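Local structure of uncharacterized protein YbaA (Shigella flexneri, 2OKQ) at residues Met25-Phe31 / Trp94-Lys100; Glu64-Ser68 / Glu88-Phe92. The protein is of unknown function, a member of the DUF1428 family that forms a two-subunit assembly with sheets joined across the interface. One frame throughout, in Å; residues are numbered along the deposited sequence. Where two conformers were deposited one is given.

Contact 1 of 2, residues Met25-Phe31 / Trp94-Lys100; sequences MKYVDGF and WIEYPSK
Y97 O receives two backbone donors, K26 N at 2.9 Å and Y27 N at 3.1 Å, and this double grip marks a classic beta bulge where K26 and Y27 together face Y97. The K26 bond lies in the carbonyl plane, whereas the Y27 donor is tilted 32° from it. Beyond the bulge the strands run antiparallel in the middle of a four-stranded sheet whose order fits a ferredoxin-like fold: Y27/Y97 and D29/I95 are hydrogen-bonded pairs, V28/E96 and G30/W94 non-hydrogen-bonded ones.

On the face carrying Y27, D29, I95 and Y97, a water bridges D29 OD2 to Y97 OH. The same carboxylate forms a salt bridge with R103 and accepts from Y132 and N107, so its negative charge is probably well compensated. On the opposite face, with V28, W94 and E96, W94 and E96 meet the second subunit. There W94 NE1 donates to the anti lone pair of E96 OE2 at 3.0 Å, a bond that should restrain the indole's rotation. E96 OE2 also forms salt bridges with R61 of its own chain and R61 of the second subunit, which probably offset its charge. The W94 chi1 of 73° sets CG between the backbone N and carbonyl carbon; the indole consequently turns from V28 and stacks on W94 of the second subunit, leaving CB to meet V28 CG1 at 3.7 Å.

Packing continues at both ends. F31 CE2 touches I95 CD1 at 3.8 Å. K100 runs alongside Y27, pointing the same way, before its amine reaches D104; the Y27 hydroxyl bonds S68 of the second subunit. The evidence for a CH-pi contact is K100 CB, 4.0 Å from the centroid of the Y27 ring and over its face, displaced toward the rim.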
loop_
_atom_site.group_PDB
_atom_site.type_symbol
_atom_site.label_atom_id
_atom_site.label_comp_id
_atom_site.label_asym_id
_atom_site.label_seq_id
_atom_site.Cartn_x
_atom_site.Cartn_y
_atom_site.Cartn_z
ATOM N N MET A 25 9.769 -10.250 -4.868
ATOM C CA MET A 25 9.079 -9.039 -5.347
ATOM C C MET A 25 10.032 -8.039 -5.996
ATOM O O MET A 25 11.113 -7.764 -5.464
ATOM C CB MET A 25 8.345 -8.372 -4.172
ATOM C CG MET A 25 7.458 -7.185 -4.582
ATOM S SD MET A 25 8.362 -5.653 -4.773
ATOM C CE MET A 25 8.353 -5.073 -3.060
ATOM N N LYS A 26 9.636 -7.487 -7.149
ATOM C CA LYS A 26 10.379 -6.362 -7.764
ATOM C C LYS A 26 9.453 -5.223 -8.194
ATOM O O LYS A 26 9.929 -4.130 -8.481
ATOM C CB LYS A 26 11.174 -6.827 -8.989
ATOM C CG LYS A 26 12.267 -7.824 -8.600
ATOM C CD LYS A 26 13.178 -8.216 -9.763
ATOM C CE LYS A 26 14.473 -8.845 -9.197
ATOM N NZ LYS A 26 14.155 -9.892 -8.146
ATOM N N TYR A 27 8.160 -5.506 -8.272
ATOM C CA TYR A 27 7.179 -4.532 -8.790
ATOM C C TYR A 27 5.903 -4.607 -7.967
ATOM O O TYR A 27 5.466 -5.695 -7.573
ATOM C CB TYR A 27 6.855 -4.813 -10.256
ATOM C CG TYR A 27 6.272 -3.631 -10.999
ATOM C CD1 TYR A 27 7.124 -2.711 -11.601
ATOM C CD2 TYR A 27 4.891 -3.453 -11.121
ATOM C CE1 TYR A 27 6.633 -1.627 -12.315
ATOM C CE2 TYR A 27 4.368 -2.329 -11.832
ATOM C CZ TYR A 27 5.272 -1.450 -12.434
ATOM O OH TYR A 27 4.861 -0.355 -13.143
ATOM N N VAL A 28 5.290 -3.449 -7.733
ATOM C CA VAL A 28 4.087 -3.373 -6.886
ATOM C C VAL A 28 3.020 -2.546 -7.563
ATOM O O VAL A 28 3.329 -1.471 -8.034
ATOM C CB VAL A 28 4.433 -2.711 -5.533
ATOM C CG1 VAL A 28 3.157 -2.429 -4.735
ATOM C CG2 VAL A 28 5.320 -3.668 -4.728
ATOM N N ASP A 29 1.778 -3.032 -7.588
ATOM C CA ASP A 29 0.641 -2.189 -7.969
ATOM C C ASP A 29 0.043 -1.698 -6.673
ATOM O O ASP A 29 -0.317 -2.507 -5.832
ATOM C CB ASP A 29 -0.409 -2.999 -8.726
ATOM C CG ASP A 29 -0.212 -2.943 -10.231
ATOM O OD1 ASP A 29 0.776 -2.321 -10.677
ATOM O OD2 ASP A 29 -1.073 -3.479 -10.945
ATOM N N GLY A 30 0.003 -0.384 -6.504
ATOM C CA GLY A 30 -0.562 0.211 -5.273
ATOM C C GLY A 30 -1.948 0.760 -5.526
ATOM O O GLY A 30 -2.218 1.296 -6.623
ATOM N N PHE A 31 -2.839 0.618 -4.536
ATOM C CA PHE A 31 -4.228 1.088 -4.664
ATOM C C PHE A 31 -4.568 1.809 -3.365
ATOM O O PHE A 31 -4.182 1.351 -2.282
ATOM C CB PHE A 31 -5.258 -0.049 -4.823
ATOM C CG PHE A 31 -5.020 -1.006 -5.976
ATOM C CD1 PHE A 31 -5.827 -0.968 -7.105
ATOM C CD2 PHE A 31 -4.043 -2.000 -5.892
ATOM C CE1 PHE A 31 -5.655 -1.906 -8.154
ATOM C CE2 PHE A 31 -3.855 -2.918 -6.938
ATOM C CZ PHE A 31 -4.658 -2.853 -8.076
ATOM N N TRP A 94 -2.181 -3.337 -1.947
ATOM C CA TRP A 94 -1.193 -3.520 -2.985
ATOM C C TRP A 94 -1.130 -4.975 -3.416
ATOM O O TRP A 94 -1.631 -5.890 -2.723
ATOM C CB TRP A 94 0.187 -3.037 -2.545
ATOM C CG TRP A 94 0.870 -3.922 -1.541
ATOM C CD1 TRP A 94 1.710 -4.962 -1.810
ATOM C CD2 TRP A 94 0.795 -3.821 -0.113
ATOM N NE1 TRP A 94 2.134 -5.538 -0.642
ATOM C CE2 TRP A 94 1.605 -4.838 0.418
ATOM C CE3 TRP A 94 0.122 -2.954 0.770
ATOM C CZ2 TRP A 94 1.761 -5.043 1.810
ATOM C CZ3 TRP A 94 0.279 -3.161 2.171
ATOM C CH2 TRP A 94 1.096 -4.188 2.662
ATOM N N ILE A 95 -0.527 -5.161 -4.584
ATOM C CA ILE A 95 -0.280 -6.502 -5.120
ATOM C C ILE A 95 1.188 -6.562 -5.536
ATOM O O ILE A 95 1.674 -5.672 -6.242
ATOM C CB ILE A 95 -1.208 -6.778 -6.315
ATOM C CG1 ILE A 95 -2.686 -6.603 -5.929
ATOM C CG2 ILE A 95 -0.906 -8.186 -6.897
ATOM C CD1 ILE A 95 -3.643 -6.733 -7.070
ATOM N N GLU A 96 1.896 -7.588 -5.069
ATOM C CA GLU A 96 3.312 -7.748 -5.314
ATOM C C GLU A 96 3.520 -8.653 -6.514
ATOM O O GLU A 96 2.811 -9.650 -6.644
ATOM C CB GLU A 96 3.969 -8.380 -4.095
ATOM C CG GLU A 96 3.808 -7.478 -2.826
ATOM C CD GLU A 96 4.631 -7.935 -1.642
ATOM O OE1 GLU A 96 5.684 -8.591 -1.827
ATOM O OE2 GLU A 96 4.236 -7.618 -0.482
ATOM N N TYR A 97 4.494 -8.300 -7.349
ATOM C CA TYR A 97 4.805 -9.042 -8.589
ATOM C C TYR A 97 6.312 -9.235 -8.711
ATOM O O TYR A 97 7.095 -8.418 -8.194
ATOM C CB TYR A 97 4.309 -8.241 -9.814
ATOM C CG TYR A 97 2.798 -8.221 -9.962
ATOM C CD1 TYR A 97 2.112 -9.340 -10.425
ATOM C CD2 TYR A 97 2.062 -7.074 -9.633
ATOM C CE1 TYR A 97 0.717 -9.333 -10.572
ATOM C CE2 TYR A 97 0.672 -7.038 -9.790
ATOM C CZ TYR A 97 0.011 -8.196 -10.249
ATOM O OH TYR A 97 -1.344 -8.207 -10.384
ATOM N N PRO A 98 6.743 -10.298 -9.426
ATOM C CA PRO A 98 8.165 -10.531 -9.621
ATOM C C PRO A 98 8.814 -9.566 -10.613
ATOM O O PRO A 98 10.022 -9.461 -10.630
ATOM C CB PRO A 98 8.215 -11.982 -10.142
ATOM C CG PRO A 98 6.917 -12.180 -10.837
ATOM C CD PRO A 98 5.910 -11.331 -10.077
ATOM N N SER A 99 8.015 -8.870 -11.438
ATOM C CA SER A 99 8.557 -7.934 -12.439
ATOM C C SER A 99 7.412 -7.136 -13.013
ATOM O O SER A 99 6.275 -7.554 -12.899
ATOM C CB SER A 99 9.167 -8.711 -13.616
ATOM O OG SER A 99 8.184 -9.540 -14.217
ATOM N N LYS A 100 7.736 -6.035 -13.684
ATOM C CA LYS A 100 6.711 -5.262 -14.414
ATOM C C LYS A 100 6.068 -6.113 -15.496
ATOM O O LYS A 100 4.860 -6.030 -15.727
ATOM C CB LYS A 100 7.272 -4.001 -15.054
ATOM C CG LYS A 100 6.146 -3.147 -15.688
ATOM C CD LYS A 100 6.628 -1.756 -16.132
ATOM C CE LYS A 100 5.414 -0.926 -16.620
ATOM N NZ LYS A 100 4.677 -1.541 -17.835
HETATM O O HOH W 1 11.645 -11.371 -9.085
HETATM O O HOH W 2 -2.529 -5.704 -10.293
#

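Contact 2 of 2, residues Glu64-Ser68 / Glu88-Phe92; sequences ECWAS and EEVVF
W66 and V91 form the tight part of this antiparallel pairing, with V91 CG2 only 3.4 Å from W66 CE3 and close to CZ3 as well. They are a non-hydrogen-bonded pair, their side chains on one face of the sheet. With CG anti to the backbone N (chi1 -170°), the W66 indole swings across the neighbouring strand and meets both V91 and E89. The V91 side chain also touches V35 of strand 27-36 and Y43 of helix 40-56, so it lies on the sheet face that this helix covers.

The backbone bonds are uneven. In the hydrogen-bonded pair C65/F92, F92 N donates to C65 O at 2.9 Å, while the return bond from C65 N to F92 O is weak, with an N-H...O angle of 130°. The bond from A67 N to V90 O is weak too. C65 and F92 occupy the other face, where F92 meets F92 of the second subunit; residues 64-67 also pair with a strand of that subunit, carrying the sheet across the interface.

Toward A67 and E89 the contact is looser and more polar, both residues being partly exposed. E89 crosses the indole at about a right angle, its CB 3.6 Å from W66 CZ2 near the ring's rim. Its bend at CG (chi2 -81°) brings OE1 to A67 CB at 3.7 Å. A water then connects W66 NE1, at 2.8 Å, to E89 OE2. K40 adds a cation-pi contact with the indole. The chemistry thus implies a divided environment for W66: its six-membered ring carbons CE3 and CZ3 pack against V91 CG2, while its N-H reaches the E89 carboxylate through water.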
loop_
_atom_site.group_PDB
_atom_site.type_symbol
_atom_site.label_atom_id
_atom_site.label_comp_id
_atom_site.label_asym_id
_atom_site.label_seq_id
_atom_site.Cartn_x
_atom_site.Cartn_y
_atom_site.Cartn_z
ATOM N N GLU A 64 -4.794 -6.132 1.588
ATOM C CA GLU A 64 -5.759 -5.046 1.648
ATOM C C GLU A 64 -5.848 -4.638 3.111
ATOM O O GLU A 64 -6.025 -5.507 3.968
ATOM C CB GLU A 64 -7.138 -5.538 1.220
ATOM C CG GLU A 64 -7.117 -6.152 -0.150
ATOM C CD GLU A 64 -7.636 -5.249 -1.215
ATOM O OE1 GLU A 64 -7.967 -4.078 -0.947
ATOM O OE2 GLU A 64 -7.704 -5.733 -2.359
ATOM N N CYS A 65 -5.758 -3.341 3.383
ATOM C CA CYS A 65 -5.616 -2.866 4.774
ATOM C C CYS A 65 -6.661 -1.786 5.002
ATOM O O CYS A 65 -6.790 -0.859 4.195
ATOM C CB CYS A 65 -4.218 -2.291 5.011
ATOM S SG CYS A 65 -2.872 -3.427 4.551
ATOM N N TRP A 66 -7.369 -1.884 6.122
ATOM C CA TRP A 66 -8.496 -0.969 6.413
ATOM C C TRP A 66 -8.043 0.082 7.412
ATOM O O TRP A 66 -7.305 -0.230 8.356
ATOM C CB TRP A 66 -9.626 -1.800 7.037
ATOM C CG TRP A 66 -10.938 -1.101 7.178
ATOM C CD1 TRP A 66 -11.395 -0.426 8.292
ATOM C CD2 TRP A 66 -11.976 -1.009 6.197
ATOM N NE1 TRP A 66 -12.655 0.073 8.055
ATOM C CE2 TRP A 66 -13.035 -0.262 6.778
ATOM C CE3 TRP A 66 -12.129 -1.501 4.888
ATOM C CZ2 TRP A 66 -14.227 0.012 6.093
ATOM C CZ3 TRP A 66 -13.322 -1.209 4.189
ATOM C CH2 TRP A 66 -14.354 -0.461 4.803
ATOM N N ALA A 67 -8.498 1.321 7.225
ATOM C CA ALA A 67 -8.067 2.455 8.058
ATOM C C ALA A 67 -8.140 2.096 9.529
ATOM O O ALA A 67 -9.140 1.518 9.996
ATOM C CB ALA A 67 -8.969 3.690 7.777
ATOM N N SER A 68 -7.077 2.427 10.254
ATOM C CA SER A 68 -7.047 2.232 11.711
ATOM C C SER A 68 -6.708 3.523 12.426
ATOM O O SER A 68 -7.420 3.948 13.349
ATOM C CB SER A 68 -6.066 1.121 12.113
ATOM O OG SER A 68 -5.692 1.263 13.482
ATOM N N GLU A 88 -17.428 6.976 4.513
ATOM C CA GLU A 88 -16.428 6.117 3.871
ATOM C C GLU A 88 -15.155 6.025 4.705
ATOM O O GLU A 88 -14.848 6.936 5.453
ATOM C CB GLU A 88 -16.076 6.655 2.490
ATOM C CG GLU A 88 -17.227 6.701 1.510
ATOM C CD GLU A 88 -16.828 7.216 0.147
ATOM O OE1 GLU A 88 -15.994 8.121 0.064
ATOM O OE2 GLU A 88 -17.373 6.713 -0.855
ATOM N N GLU A 89 -14.423 4.921 4.539
ATOM C CA GLU A 89 -13.112 4.712 5.172
ATOM C C GLU A 89 -12.091 4.465 4.076
ATOM O O GLU A 89 -12.461 4.018 2.993
ATOM C CB GLU A 89 -13.132 3.468 6.058
ATOM C CG GLU A 89 -14.045 3.569 7.294
ATOM C CD GLU A 89 -13.408 4.315 8.447
ATOM O OE1 GLU A 89 -12.388 5.014 8.255
ATOM O OE2 GLU A 89 -13.946 4.206 9.568
ATOM N N VAL A 90 -10.824 4.734 4.374
ATOM C CA VAL A 90 -9.738 4.570 3.392
ATOM C C VAL A 90 -9.170 3.164 3.473
ATOM O O VAL A 90 -8.940 2.646 4.565
ATOM C CB VAL A 90 -8.611 5.591 3.622
ATOM C CG1 VAL A 90 -7.465 5.356 2.619
ATOM C CG2 VAL A 90 -9.158 7.021 3.446
ATOM N N VAL A 91 -8.982 2.533 2.305
ATOM C CA VAL A 91 -8.302 1.249 2.238
ATOM C C VAL A 91 -6.958 1.474 1.531
ATOM O O VAL A 91 -6.915 2.165 0.532
ATOM C CB VAL A 91 -9.179 0.203 1.490
ATOM C CG1 VAL A 91 -8.416 -1.087 1.218
ATOM C CG2 VAL A 91 -10.420 -0.092 2.281
ATOM N N PHE A 92 -5.891 0.876 2.076
ATOM C CA PHE A 92 -4.536 0.937 1.531
ATOM C C PHE A 92 -4.250 -0.493 1.131
ATOM O O PHE A 92 -4.339 -1.393 1.964
ATOM C CB PHE A 92 -3.541 1.394 2.618
ATOM C CG PHE A 92 -2.112 1.508 2.158
ATOM C CD1 PHE A 92 -1.641 2.686 1.576
ATOM C CD2 PHE A 92 -1.211 0.458 2.361
ATOM C CE1 PHE A 92 -0.301 2.797 1.162
ATOM C CE2 PHE A 92 0.137 0.558 1.955
ATOM C CZ PHE A 92 0.601 1.735 1.370
HETATM O O HOH W 3 -14.343 1.064 10.077
#

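In the fold
From the N terminus, the chain enters strand 27-36 at contact 1, passes through helix 40-56 and takes strand 61-67 into contact 2. The excursion from 68 to 88, with helix 78-81 and the sodium-binding residues D72, G73 and D77, is the small loop that contact 2 closes. Strand 88-97 then serves both contacts, its start pairing with 64-68 and its end with 25-31, so contact 1 closes a larger loop that encloses the smaller one. Their centres lie 19 Å apart on opposite sides of the chain's centre. Together they join strands 61-67, 88-97 and 27-36 side by side, and each also touches the second subunit.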